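SusD-like protein BACOVA_02651 (Bacteroides ovatus, PDB 5E75) binds polysaccharide at the cell surface and probably captures xyloglucan there before its transport into the periplasm for degradation. Local coordinates at residues A[232-237]-A[354-359]; A[261-266]-A[333-338]; A[309-314]-A[329-334]; A[314-319]-A[338-343]. All blocks are in the same frame, centred on the assembly; numbering follows the deposited sequence.

Interaction 1 (A[232-237]-A[354-359]); sequences DLFKYK and NTYILR
Strand 355-359, one half of a two-stranded antiparallel sheet with strand 244-248, turns a corner at a classic beta bulge, where Ile357 and Leu358 both face Leu246. The residues on either side of this bulge, Tyr356 and Arg359, reach the loop 232-237. Tyr356 comes first, with CG anti to its carbonyl carbon, and sends its phenol to the loop backbone: OH donates to Leu233 O over 2.7 Å, in the carbonyl plane and on a lone pair, with a C=O...donor angle of 126°. Asn241 also bonds this hydroxyl, so the ring is pinned at its tip. Along its flank, Tyr356 CE2 lies 3.8 Å from Phe234 CE1, the two rings turned 84° to each other in an oblique pairing. Beyond the bulge, Arg359, at the N-cap position of helix 360-372, bends at chi3. Its CD sits 3.8 Å above the centre of the Tyr356 ring. The guanidinium is salt-bridged to Glu418, Glu243 and Glu414, three acids that would offset its positive charge in this buried place. The loop adds apolar neighbours: Phe234 stands nearly perpendicular to the guanidinium plane, with NH2 at the edge of its ring. Leu233 CD1 lies over one face of the guanidinium, offset toward the rim and 3.6 Å from Arg359 NH1.

Interaction 2 (A[261-266]-A[333-338]); sequences TLLSDL and GVPGGP
Leu263 holds CG anti to its backbone N (chi1 -169°), which swings the end of the side chain toward the loop 333-338. Leu266, one turn later on the short helix 263-266, takes the other common setting, with CG anti to the carbonyl carbon (chi1 -60°), and its CB already points at the loop. Val334 answers with CG1 anti to the backbone N (chi1 175°), so that CG2 is the branch turned to the helix. From these settings three van der Waals contacts follow, two between side chains and one against the backbone. Leu263 CD2 meets the ring of Pro335 at CD, 3.7 Å away, the two side chains crossing obliquely. Leu266 CD1 comes down on the backbone at Gly333, 3.8 Å from Gly333 O. Val334 CG2, in turn, touches the end of the helical turn, 3.9 Å from Leu266 C and 4.0 Å from Leu266 CB. No hydrogen bond joins the segments, and the contact is one of van der Waals packing. Gly333 is the tightest point, since a beta carbon there would run into Leu266 CD1 and, at this backbone conformation, into the carbonyl O of Lys332 as well. The polar groups of the helical turn are held on other sides: Ser264 OG bonds Asn277 O and Met349 N, while Asp265 OD1 accepts from Trp279 NE1. The arrangement is that of a single helical turn packed on an irregular glycine- and proline-rich loop, the type II beta turn ending at Val334 presenting Gly333 to the helix within the SusD-family part of the chain.

Interaction 3 (A[309-314]-A[329-334]); sequences SYYSYI and PIKKGV
Lys331 NZ is the best-held polar atom in this contact, and among the two segments one hydrogen bond grips it: it donates to Val334 O over 2.8 Å. The amine approaches from above the carbonyl plane, not along a lone pair, at a C=O...donor angle of 139°. Two bends, at chi2 (64°) and chi4 (71°), curl the lysine back over its own type II beta turn, which is closed by Val334 N donating to Lys331 O over 2.9 Å. The outer side of the curled chain faces segment 309-314, where three side chains reach it tip to tip. Tyr311 takes the middle of the chain, its CE2 lying 3.9 Å from Lys331 CG, while its hydroxyl is bonded to Asn301 O. Tyr313, with CG in the crowded position between backbone N and carbonyl carbon, brings its OH to 3.6 Å from Lys331 CE; this hydroxyl also lies in plane at the edge of the Tyr311 ring. Ile314 adds its terminal methyl, CD1 standing 3.9 Å from the same Lys331 CE. Around the pair of tyrosines, Phe305 meets Tyr311 edge-to-face and Lys235 makes a cation-pi contact with Tyr313. An alanine at Lys331 would probably loosen the packing of both tyrosines and Ile314, besides losing the bond that ties the side chain across its own turn. The contact is thus made by methylenes, with the amine given to a carbonyl and no carboxylate from either segment beside it, a buried setting that may make its protonated form less stable than in water.

Interaction 4 (A[314-319]-A[338-343]); sequences ICIKDG and PDDDND
The side chains of Asp340 and Ile316 slide past each other in opposite directions, and the carboxylate ends against the backbone of the loop 314-319. Asp340 is the centre of an inverse gamma turn, from which it accepts two successive N-H groups of the facing loop, both from above the carboxylate plane: Cys315 N donates to Asp340 OD2 over 2.9 Å, and Ile316 N donates to Asp340 OD1 over 2.8 Å, the second nearly straight at 169°. A water bridges Asp340 OD1 to Lys317 N, and Gly337 N also bonds Asp340 OD2, so both oxygens have two partners. An alanine at Asp340 would probably let the two loops drift apart, since these backbone groups would lose their shared acceptor. Ile316 continues to Asp341, crossing it at about a right angle with CD1 3.6 Å from Asp341 OD2. On the other flank Lys317, bent at chi3, crosses Asp339 obliquely, and its NZ forms a salt bridge of 2.7 Å with Asp339 OD2, an atom less surely placed. Loop 314-319 connects the paired antiparallel strands 310-311 and 321-322, where Ile314 and Cys315 pack on Tyr321; segment 338-343 lies farther along, between strand 321-322 and strand 355-359.

The buried contacts, interactions 1, 2 and 3, differ in chemistry: interaction 2 is packing without a hydrogen bond between its segments, interaction 3 is mostly hydrocarbon around an amine, and interaction 1 mixes rings with a charged group. Interaction 4, about 27 Å from the chain centre by its own centre, is partly exposed and relies on carboxylates that meet backbone N-H groups, a lysine and a water. Interactions 2, 3 and 4 draw on the long loop before strand 355-359: interactions 2 and 3 share Gly333 and Val334, and interactions 2 and 4 share Pro338. Ile314 serves both interaction 3 and interaction 4. All three are nested in the chain closed by interaction 1, whose Lys237 and Tyr236 reach Asp343 of interaction 4.

Interaction 1 (A[232-237]-A[354-359])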
loop_
_atom_site.group_PDB
_atom_site.type_symbol
_atom_site.label_atom_id
_atom_site.label_comp_id
_atom_site.label_asym_id
_atom_site.label_seq_id
_atom_site.Cartn_x
_atom_site.Cartn_y
_atom_site.Cartn_z
ATOM N N ASP A 232 -16.142 6.785 2.397
ATOM C CA ASP A 232 -15.908 8.014 1.651
ATOM C C ASP A 232 -14.469 8.147 1.163
ATOM O O ASP A 232 -14.215 8.858 0.195
ATOM C CB ASP A 232 -16.282 9.242 2.485
ATOM C CG ASP A 232 -17.793 9.431 2.626
ATOM O OD1 ASP A 232 -18.560 8.819 1.865
ATOM O OD2 ASP A 232 -18.207 10.224 3.488
ATOM N N LEU A 233 -13.533 7.453 1.814
ATOM C CA LEU A 233 -12.127 7.524 1.428
ATOM C C LEU A 233 -11.893 6.986 0.019
ATOM O O LEU A 233 -10.900 7.321 -0.619
ATOM C CB LEU A 233 -11.275 6.696 2.393
ATOM C CG LEU A 233 -11.092 7.243 3.796
ATOM C CD1 LEU A 233 -10.595 6.133 4.715
ATOM C CD2 LEU A 233 -10.153 8.445 3.798
ATOM N N PHE A 234 -12.807 6.149 -0.465
ATOM C CA PHE A 234 -12.580 5.370 -1.679
ATOM C C PHE A 234 -13.560 5.743 -2.774
ATOM O O PHE A 234 -13.886 4.937 -3.644
ATOM C CB PHE A 234 -12.589 3.881 -1.314
ATOM C CG PHE A 234 -11.762 3.591 -0.103
ATOM C CD1 PHE A 234 -10.376 3.620 -0.169
ATOM C CD2 PHE A 234 -12.366 3.360 1.117
ATOM C CE1 PHE A 234 -9.609 3.405 0.969
ATOM C CE2 PHE A 234 -11.588 3.141 2.258
ATOM C CZ PHE A 234 -10.228 3.147 2.172
ATOM N N LYS A 235 -13.964 7.017 -2.750
ATOM C CA LYS A 235 -14.790 7.627 -3.781
ATOM C C LYS A 235 -13.996 8.755 -4.424
ATOM O O LYS A 235 -13.300 9.512 -3.737
ATOM C CB LYS A 235 -16.070 8.185 -3.170
ATOM C CG LYS A 235 -16.929 7.146 -2.508
ATOM C CD LYS A 235 -18.128 7.760 -1.796
ATOM C CE LYS A 235 -18.839 6.747 -0.909
ATOM N NZ LYS A 235 -19.935 7.368 -0.135
ATOM N N TYR A 236 -14.099 8.862 -5.739
ATOM C CA TYR A 236 -13.323 9.841 -6.499
ATOM C C TYR A 236 -13.574 11.297 -6.078
ATOM O O TYR A 236 -12.646 12.113 -6.068
ATOM C CB TYR A 236 -13.565 9.638 -8.002
ATOM C CG TYR A 236 -13.706 10.901 -8.809
ATOM C CD1 TYR A 236 -12.599 11.568 -9.282
ATOM C CD2 TYR A 236 -14.963 11.406 -9.108
ATOM C CE1 TYR A 236 -12.742 12.737 -10.035
ATOM C CE2 TYR A 236 -15.119 12.546 -9.830
ATOM C CZ TYR A 236 -14.015 13.207 -10.298
ATOM O OH TYR A 236 -14.208 14.357 -11.030
ATOM N N LYS A 237 -14.809 11.624 -5.707
ATOM C CA LYS A 237 -15.119 12.991 -5.287
ATOM C C LYS A 237 -14.342 13.382 -4.051
ATOM O O LYS A 237 -14.213 14.570 -3.764
ATOM C CB LYS A 237 -16.610 13.164 -5.005
ATOM C CG LYS A 237 -17.504 13.205 -6.236
ATOM C CD LYS A 237 -17.245 14.412 -7.099
ATOM C CE LYS A 237 -18.409 14.650 -8.053
ATOM N NZ LYS A 237 -18.096 15.766 -8.991
ATOM N N ASN A 354 -7.466 8.084 -6.922
ATOM C CA ASN A 354 -6.060 8.153 -6.580
ATOM C C ASN A 354 -5.605 6.837 -5.947
ATOM O O ASN A 354 -6.448 6.030 -5.495
ATOM C CB ASN A 354 -5.803 9.299 -5.596
ATOM C CG ASN A 354 -5.792 10.661 -6.259
ATOM O OD1 ASN A 354 -5.744 10.779 -7.484
ATOM N ND2 ASN A 354 -5.831 11.695 -5.444
ATOM N N THR A 355 -4.290 6.619 -5.904
ATOM C CA THR A 355 -3.734 5.459 -5.196
ATOM C C THR A 355 -3.059 5.954 -3.924
ATOM O O THR A 355 -2.069 6.666 -3.967
ATOM C CB THR A 355 -2.691 4.711 -6.049
ATOM O OG1 THR A 355 -3.290 4.285 -7.278
ATOM C CG2 THR A 355 -2.145 3.489 -5.327
ATOM N N TYR A 356 -3.612 5.612 -2.770
ATOM C CA TYR A 356 -3.035 6.043 -1.504
ATOM C C TYR A 356 -1.615 5.524 -1.308
ATOM O O TYR A 356 -1.316 4.361 -1.607
ATOM C CB TYR A 356 -3.887 5.563 -0.332
ATOM C CG TYR A 356 -5.176 6.313 -0.155
ATOM C CD1 TYR A 356 -5.174 7.641 0.258
ATOM C CD2 TYR A 356 -6.397 5.699 -0.376
ATOM C CE1 TYR A 356 -6.336 8.342 0.427
ATOM C CE2 TYR A 356 -7.593 6.404 -0.197
ATOM C CZ TYR A 356 -7.536 7.739 0.196
ATOM O OH TYR A 356 -8.683 8.472 0.378
ATOM N N ILE A 357 -0.752 6.397 -0.792
ATOM C CA ILE A 357 0.559 6.017 -0.288
ATOM C C ILE A 357 0.554 6.092 1.238
ATOM O O ILE A 357 1.055 5.185 1.909
ATOM C CB ILE A 357 1.681 6.886 -0.902
ATOM C CG1 ILE A 357 1.793 6.605 -2.400
ATOM C CG2 ILE A 357 3.025 6.639 -0.200
ATOM C CD1 ILE A 357 2.729 7.559 -3.162
ATOM N N LEU A 358 -0.032 7.159 1.786
ATOM C CA LEU A 358 -0.171 7.310 3.232
ATOM C C LEU A 358 -1.496 7.968 3.633
ATOM O O LEU A 358 -1.792 9.083 3.188
ATOM C CB LEU A 358 0.978 8.142 3.806
ATOM C CG LEU A 358 0.990 8.296 5.337
ATOM C CD1 LEU A 358 1.293 6.955 6.002
ATOM C CD2 LEU A 358 1.989 9.359 5.755
ATOM N N ARG A 359 -2.277 7.282 4.469
ATOM C CA ARG A 359 -3.446 7.868 5.114
ATOM C C ARG A 359 -3.165 8.200 6.582
ATOM O O ARG A 359 -2.361 7.545 7.243
ATOM C CB ARG A 359 -4.642 6.900 5.051
ATOM C CG ARG A 359 -5.251 6.784 3.693
ATOM C CD ARG A 359 -6.644 6.207 3.729
ATOM N NE ARG A 359 -6.751 4.765 3.933
ATOM C CZ ARG A 359 -7.220 4.182 5.032
ATOM N NH1 ARG A 359 -7.475 4.883 6.133
ATOM N NH2 ARG A 359 -7.401 2.871 5.045
#

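Interaction 2 (A[261-266]-A[333-338])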
loop_
_atom_site.group_PDB
_atom_site.type_symbol
_atom_site.label_atom_id
_atom_site.label_comp_id
_atom_site.label_asym_id
_atom_site.label_seq_id
_atom_site.Cartn_x
_atom_site.Cartn_y
_atom_site.Cartn_z
ATOM N N THR A 261 -4.548 2.551 -14.375
ATOM C CA THR A 261 -5.002 1.535 -15.315
ATOM C C THR A 261 -5.554 0.254 -14.685
ATOM O O THR A 261 -5.802 -0.718 -15.399
ATOM C CB THR A 261 -3.891 1.165 -16.323
ATOM O OG1 THR A 261 -2.731 0.700 -15.635
ATOM C CG2 THR A 261 -3.516 2.349 -17.130
ATOM N N LEU A 262 -5.808 0.267 -13.382
ATOM C CA LEU A 262 -6.187 -0.942 -12.646
ATOM C C LEU A 262 -7.661 -1.318 -12.725
ATOM O O LEU A 262 -8.006 -2.420 -12.307
ATOM C CB LEU A 262 -5.816 -0.783 -11.182
ATOM C CG LEU A 262 -4.314 -0.788 -10.864
ATOM C CD1 LEU A 262 -4.102 -0.468 -9.386
ATOM C CD2 LEU A 262 -3.656 -2.112 -11.267
ATOM N N LEU A 263 -8.519 -0.432 -13.229
ATOM C CA LEU A 263 -9.980 -0.597 -13.136
ATOM C C LEU A 263 -10.446 -1.986 -13.563
ATOM O O LEU A 263 -11.195 -2.665 -12.845
ATOM C CB LEU A 263 -10.687 0.498 -13.963
ATOM C CG LEU A 263 -12.205 0.776 -13.884
ATOM C CD1 LEU A 263 -13.040 -0.218 -14.671
ATOM C CD2 LEU A 263 -12.665 0.822 -12.449
ATOM N N SER A 264 -10.003 -2.412 -14.737
ATOM C CA SER A 264 -10.518 -3.629 -15.338
ATOM C C SER A 264 -9.971 -4.894 -14.674
ATOM O O SER A 264 -10.609 -5.957 -14.719
ATOM C CB SER A 264 -10.212 -3.624 -16.834
ATOM O OG SER A 264 -10.863 -2.539 -17.477
ATOM N N ASP A 265 -8.806 -4.790 -14.044
ATOM C CA ASP A 265 -8.207 -5.925 -13.351
ATOM C C ASP A 265 -8.770 -6.116 -11.939
ATOM O O ASP A 265 -8.599 -7.181 -11.359
ATOM C CB ASP A 265 -6.688 -5.778 -13.302
ATOM C CG ASP A 265 -6.037 -6.054 -14.657
ATOM O OD1 ASP A 265 -6.019 -7.224 -15.087
ATOM O OD2 ASP A 265 -5.543 -5.111 -15.285
ATOM N N LEU A 266 -9.436 -5.092 -11.410
ATOM C CA LEU A 266 -10.035 -5.146 -10.076
ATOM C C LEU A 266 -11.531 -5.462 -10.127
ATOM O O LEU A 266 -12.046 -6.195 -9.287
ATOM C CB LEU A 266 -9.830 -3.825 -9.337
ATOM C CG LEU A 266 -8.379 -3.379 -9.095
ATOM C CD1 LEU A 266 -8.358 -2.028 -8.398
ATOM C CD2 LEU A 266 -7.614 -4.413 -8.288
ATOM N N GLY A 333 -11.357 0.227 -4.873
ATOM C CA GLY A 333 -10.754 0.415 -6.184
ATOM C C GLY A 333 -11.734 0.227 -7.333
ATOM O O GLY A 333 -11.352 0.379 -8.497
ATOM N N VAL A 334 -12.987 -0.089 -7.015
ATOM C CA VAL A 334 -14.038 -0.323 -8.005
ATOM C C VAL A 334 -15.102 0.730 -7.691
ATOM O O VAL A 334 -15.983 0.518 -6.852
ATOM C CB VAL A 334 -14.568 -1.767 -7.877
ATOM C CG1 VAL A 334 -15.751 -2.011 -8.820
ATOM C CG2 VAL A 334 -13.460 -2.739 -8.172
ATOM N N PRO A 335 -15.013 1.894 -8.344
ATOM C CA PRO A 335 -15.807 3.052 -7.917
ATOM C C PRO A 335 -17.192 3.150 -8.556
ATOM O O PRO A 335 -17.908 4.137 -8.332
ATOM C CB PRO A 335 -14.940 4.223 -8.357
ATOM C CG PRO A 335 -14.307 3.742 -9.607
ATOM C CD PRO A 335 -14.006 2.275 -9.352
ATOM N N GLY A 336 -17.562 2.140 -9.334
ATOM C CA GLY A 336 -18.838 2.151 -10.026
ATOM C C GLY A 336 -18.702 2.565 -11.478
ATOM O O GLY A 336 -17.610 2.571 -12.056
ATOM N N GLY A 337 -19.837 2.907 -12.079
ATOM C CA GLY A 337 -19.858 3.335 -13.462
ATOM C C GLY A 337 -19.551 4.810 -13.633
ATOM O O GLY A 337 -19.415 5.564 -12.669
ATOM N N PRO A 338 -19.442 5.237 -14.887
ATOM C CA PRO A 338 -19.161 6.638 -15.197
ATOM C C PRO A 338 -20.094 7.624 -14.482
ATOM O O PRO A 338 -19.645 8.701 -14.082
ATOM C CB PRO A 338 -19.382 6.697 -16.704
ATOM C CG PRO A 338 -19.112 5.324 -17.183
ATOM C CD PRO A 338 -19.566 4.406 -16.097
#

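Interaction 3 (A[309-314]-A[329-334])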
loop_
_atom_site.group_PDB
_atom_site.type_symbol
_atom_site.label_atom_id
_atom_site.label_comp_id
_atom_site.label_asym_id
_atom_site.label_seq_id
_atom_site.Cartn_x
_atom_site.Cartn_y
_atom_site.Cartn_z
ATOM N N SER A 309 -24.820 -7.638 0.362
ATOM C CA SER A 309 -24.379 -6.299 0.724
ATOM C C SER A 309 -24.896 -5.274 -0.273
ATOM O O SER A 309 -24.850 -5.499 -1.488
ATOM C CB SER A 309 -22.852 -6.210 0.793
ATOM O OG SER A 309 -22.376 -6.953 1.915
ATOM N N TYR A 310 -25.385 -4.161 0.268
ATOM C CA TYR A 310 -25.995 -3.073 -0.500
ATOM C C TYR A 310 -25.140 -1.812 -0.503
ATOM O O TYR A 310 -24.564 -1.432 0.509
ATOM C CB TYR A 310 -27.417 -2.768 0.024
ATOM C CG TYR A 310 -28.070 -1.574 -0.639
ATOM C CD1 TYR A 310 -28.619 -1.658 -1.914
ATOM C CD2 TYR A 310 -28.112 -0.354 0.002
ATOM C CE1 TYR A 310 -29.200 -0.560 -2.512
ATOM C CE2 TYR A 310 -28.684 0.743 -0.587
ATOM C CZ TYR A 310 -29.222 0.637 -1.844
ATOM O OH TYR A 310 -29.783 1.763 -2.431
ATOM N N TYR A 311 -25.056 -1.200 -1.676
ATOM C CA TYR A 311 -24.264 0.005 -1.917
ATOM C C TYR A 311 -25.157 1.079 -2.530
ATOM O O TYR A 311 -25.528 0.983 -3.695
ATOM C CB TYR A 311 -23.098 -0.325 -2.863
ATOM C CG TYR A 311 -22.200 -1.387 -2.290
ATOM C CD1 TYR A 311 -22.553 -2.722 -2.326
ATOM C CD2 TYR A 311 -21.006 -1.048 -1.675
ATOM C CE1 TYR A 311 -21.754 -3.695 -1.755
ATOM C CE2 TYR A 311 -20.194 -2.008 -1.099
ATOM C CZ TYR A 311 -20.567 -3.338 -1.150
ATOM O OH TYR A 311 -19.814 -4.350 -0.596
ATOM N N SER A 312 -25.475 2.126 -1.777
ATOM C CA SER A 312 -26.334 3.185 -2.305
ATOM C C SER A 312 -25.649 4.010 -3.378
ATOM O O SER A 312 -26.318 4.666 -4.183
ATOM C CB SER A 312 -26.771 4.107 -1.181
ATOM O OG SER A 312 -25.648 4.711 -0.583
ATOM N N TYR A 313 -24.318 3.945 -3.409
ATOM C CA TYR A 313 -23.500 4.848 -4.218
ATOM C C TYR A 313 -22.878 4.176 -5.451
ATOM O O TYR A 313 -22.061 4.782 -6.159
ATOM C CB TYR A 313 -22.422 5.485 -3.327
ATOM C CG TYR A 313 -21.464 4.517 -2.649
ATOM C CD1 TYR A 313 -21.739 3.983 -1.397
ATOM C CD2 TYR A 313 -20.268 4.176 -3.250
ATOM C CE1 TYR A 313 -20.854 3.106 -0.770
ATOM C CE2 TYR A 313 -19.384 3.299 -2.639
ATOM C CZ TYR A 313 -19.681 2.767 -1.402
ATOM O OH TYR A 313 -18.770 1.911 -0.803
ATOM N N ILE A 314 -23.287 2.929 -5.693
ATOM C CA ILE A 314 -22.936 2.181 -6.891
ATOM C C ILE A 314 -24.252 1.884 -7.625
ATOM O O ILE A 314 -25.239 1.561 -6.980
ATOM C CB ILE A 314 -22.219 0.850 -6.523
ATOM C CG1 ILE A 314 -20.949 1.115 -5.697
ATOM C CG2 ILE A 314 -21.898 0.038 -7.778
ATOM C CD1 ILE A 314 -19.856 1.878 -6.448
ATOM N N PRO A 329 -15.707 -10.615 -4.508
ATOM C CA PRO A 329 -14.912 -9.764 -5.392
ATOM C C PRO A 329 -14.569 -8.412 -4.758
ATOM O O PRO A 329 -15.187 -7.955 -3.785
ATOM C CB PRO A 329 -15.809 -9.617 -6.626
ATOM C CG PRO A 329 -17.224 -9.861 -6.141
ATOM C CD PRO A 329 -17.075 -10.852 -5.024
ATOM N N ILE A 330 -13.568 -7.773 -5.340
ATOM C CA ILE A 330 -13.038 -6.529 -4.815
ATOM C C ILE A 330 -14.068 -5.391 -4.950
ATOM O O ILE A 330 -14.642 -5.180 -6.021
ATOM C CB ILE A 330 -11.724 -6.161 -5.540
ATOM C CG1 ILE A 330 -10.642 -7.232 -5.322
ATOM C CG2 ILE A 330 -11.225 -4.790 -5.099
ATOM C CD1 ILE A 330 -9.470 -7.111 -6.267
ATOM N N LYS A 331 -14.258 -4.630 -3.871
ATOM C CA LYS A 331 -14.986 -3.361 -3.911
ATOM C C LYS A 331 -14.051 -2.152 -3.875
ATOM O O LYS A 331 -14.258 -1.183 -4.598
ATOM C CB LYS A 331 -16.006 -3.261 -2.767
ATOM C CG LYS A 331 -16.623 -1.842 -2.583
ATOM C CD LYS A 331 -17.448 -1.383 -3.774
ATOM C CE LYS A 331 -17.654 0.130 -3.770
ATOM N NZ LYS A 331 -16.388 0.839 -4.079
ATOM N N LYS A 332 -13.024 -2.179 -3.034
ATOM C CA LYS A 332 -12.100 -1.056 -2.952
ATOM C C LYS A 332 -11.262 -0.925 -4.208
ATOM O O LYS A 332 -10.537 -1.845 -4.563
ATOM C CB LYS A 332 -11.197 -1.199 -1.741
ATOM C CG LYS A 332 -10.381 0.051 -1.467
ATOM C CD LYS A 332 -9.510 -0.064 -0.208
ATOM C CE LYS A 332 -10.312 -0.172 1.075
ATOM N NZ LYS A 332 -9.403 -0.344 2.267
ATOM N N GLY A 333 -11.357 0.227 -4.873
ATOM C CA GLY A 333 -10.754 0.415 -6.184
ATOM C C GLY A 333 -11.734 0.227 -7.333
ATOM O O GLY A 333 -11.352 0.379 -8.497
ATOM N N VAL A 334 -12.987 -0.089 -7.015
ATOM C CA VAL A 334 -14.038 -0.323 -8.005
ATOM C C VAL A 334 -15.102 0.730 -7.691
ATOM O O VAL A 334 -15.983 0.518 -6.852
ATOM C CB VAL A 334 -14.568 -1.767 -7.877
ATOM C CG1 VAL A 334 -15.751 -2.011 -8.820
ATOM C CG2 VAL A 334 -13.460 -2.739 -8.172
#

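Interaction 4 (A[314-319]-A[338-343])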
loop_
_atom_site.group_PDB
_atom_site.type_symbol
_atom_site.label_atom_id
_atom_site.label_comp_id
_atom_site.label_asym_id
_atom_site.label_seq_id
_atom_site.Cartn_x
_atom_site.Cartn_y
_atom_site.Cartn_z
ATOM N N ILE A 314 -23.287 2.929 -5.693
ATOM C CA ILE A 314 -22.936 2.181 -6.891
ATOM C C ILE A 314 -24.252 1.884 -7.625
ATOM O O ILE A 314 -25.239 1.561 -6.980
ATOM C CB ILE A 314 -22.219 0.850 -6.523
ATOM C CG1 ILE A 314 -20.949 1.115 -5.697
ATOM C CG2 ILE A 314 -21.898 0.038 -7.778
ATOM C CD1 ILE A 314 -19.856 1.878 -6.448
ATOM N N CYS A 315 -24.263 2.015 -8.953
ATOM C CA CYS A 315 -25.492 1.870 -9.743
ATOM C C CYS A 315 -26.560 2.807 -9.209
ATOM O O CYS A 315 -27.707 2.403 -8.975
ATOM C CB CYS A 315 -26.012 0.437 -9.712
ATOM S SG CYS A 315 -24.812 -0.737 -10.308
ATOM N N ILE A 316 -26.181 4.063 -9.036
ATOM C CA ILE A 316 -27.055 5.060 -8.420
ATOM C C ILE A 316 -28.340 5.259 -9.237
ATOM O O ILE A 316 -29.414 5.439 -8.657
ATOM C CB ILE A 316 -26.328 6.414 -8.252
ATOM C CG1 ILE A 316 -25.149 6.289 -7.269
ATOM C CG2 ILE A 316 -27.289 7.497 -7.777
ATOM C CD1 ILE A 316 -24.266 7.529 -7.194
ATOM N N LYS A 317 -28.225 5.203 -10.563
ATOM C CA LYS A 317 -29.384 5.353 -11.457
ATOM C C LYS A 317 -30.351 4.176 -11.406
ATOM O O LYS A 317 -31.462 4.271 -11.932
ATOM C CB LYS A 317 -28.932 5.514 -12.906
ATOM C CG LYS A 317 -28.181 6.783 -13.210
ATOM C CD LYS A 317 -27.756 6.830 -14.678
ATOM C CE LYS A 317 -26.910 5.617 -15.077
ATOM N NZ LYS A 317 -26.356 5.765 -16.449
ATOM N N ASP A 318 -29.934 3.071 -10.793
ATOM C CA ASP A 318 -30.791 1.904 -10.622
ATOM C C ASP A 318 -31.084 1.667 -9.145
ATOM O O ASP A 318 -31.363 0.540 -8.748
ATOM C CB ASP A 318 -30.147 0.647 -11.231
ATOM C CG ASP A 318 -30.088 0.690 -12.747
ATOM O OD1 ASP A 318 -31.023 1.236 -13.379
ATOM O OD2 ASP A 318 -29.108 0.163 -13.311
ATOM N N GLY A 319 -31.012 2.730 -8.346
ATOM C CA GLY A 319 -31.403 2.690 -6.941
ATOM C C GLY A 319 -30.397 2.035 -6.003
ATOM O O GLY A 319 -30.745 1.563 -4.916
ATOM N N PRO A 338 -19.442 5.237 -14.887
ATOM C CA PRO A 338 -19.161 6.638 -15.197
ATOM C C PRO A 338 -20.094 7.624 -14.482
ATOM O O PRO A 338 -19.645 8.701 -14.082
ATOM C CB PRO A 338 -19.382 6.697 -16.704
ATOM C CG PRO A 338 -19.112 5.324 -17.183
ATOM C CD PRO A 338 -19.566 4.406 -16.097
ATOM N N ASP A 339 -21.362 7.266 -14.309
ATOM C CA ASP A 339 -22.326 8.185 -13.724
ATOM C C ASP A 339 -22.530 8.040 -12.237
ATOM O O ASP A 339 -23.389 8.716 -11.684
ATOM C CB ASP A 339 -23.688 8.014 -14.374
ATOM C CG ASP A 339 -23.653 8.260 -15.840
ATOM O OD1 ASP A 339 -22.829 9.079 -16.290
ATOM O OD2 ASP A 339 -24.460 7.624 -16.525
ATOM N N ASP A 340 -21.757 7.171 -11.582
ATOM C CA ASP A 340 -21.885 6.988 -10.131
ATOM C C ASP A 340 -21.056 8.035 -9.371
ATOM O O ASP A 340 -20.120 7.708 -8.621
ATOM C CB ASP A 340 -21.487 5.564 -9.731
ATOM C CG ASP A 340 -22.518 4.526 -10.160
ATOM O OD1 ASP A 340 -23.725 4.879 -10.227
ATOM O OD2 ASP A 340 -22.124 3.365 -10.414
ATOM N N ASP A 341 -21.411 9.307 -9.578
ATOM C CA ASP A 341 -20.668 10.439 -9.035
ATOM C C ASP A 341 -19.197 10.389 -9.460
ATOM O O ASP A 341 -18.316 10.811 -8.711
ATOM C CB ASP A 341 -20.825 10.536 -7.503
ATOM C CG ASP A 341 -22.257 10.839 -7.073
ATOM O OD1 ASP A 341 -23.033 11.426 -7.873
ATOM O OD2 ASP A 341 -22.603 10.516 -5.920
ATOM N N ASN A 342 -18.933 9.880 -10.663
ATOM C CA ASN A 342 -17.571 9.816 -11.202
ATOM C C ASN A 342 -17.308 10.778 -12.365
ATOM O O ASN A 342 -16.251 10.727 -12.985
ATOM C CB ASN A 342 -17.239 8.384 -11.626
ATOM C CG ASN A 342 -17.057 7.464 -10.437
ATOM O OD1 ASN A 342 -16.360 7.823 -9.479
ATOM N ND2 ASN A 342 -17.694 6.301 -10.466
ATOM N N ASP A 343 -18.286 11.635 -12.653
ATOM C CA ASP A 343 -18.141 12.694 -13.678
ATOM C C ASP A 343 -17.736 12.129 -15.036
ATOM O O ASP A 343 -17.015 12.775 -15.796
ATOM C CB ASP A 343 -17.134 13.769 -13.223
ATOM C CG ASP A 343 -17.629 14.582 -12.034
ATOM O OD1 ASP A 343 -18.859 14.743 -11.871
ATOM O OD2 ASP A 343 -16.776 15.078 -11.265
HETATM O O HOH W 1 -25.629 5.293 -12.067
#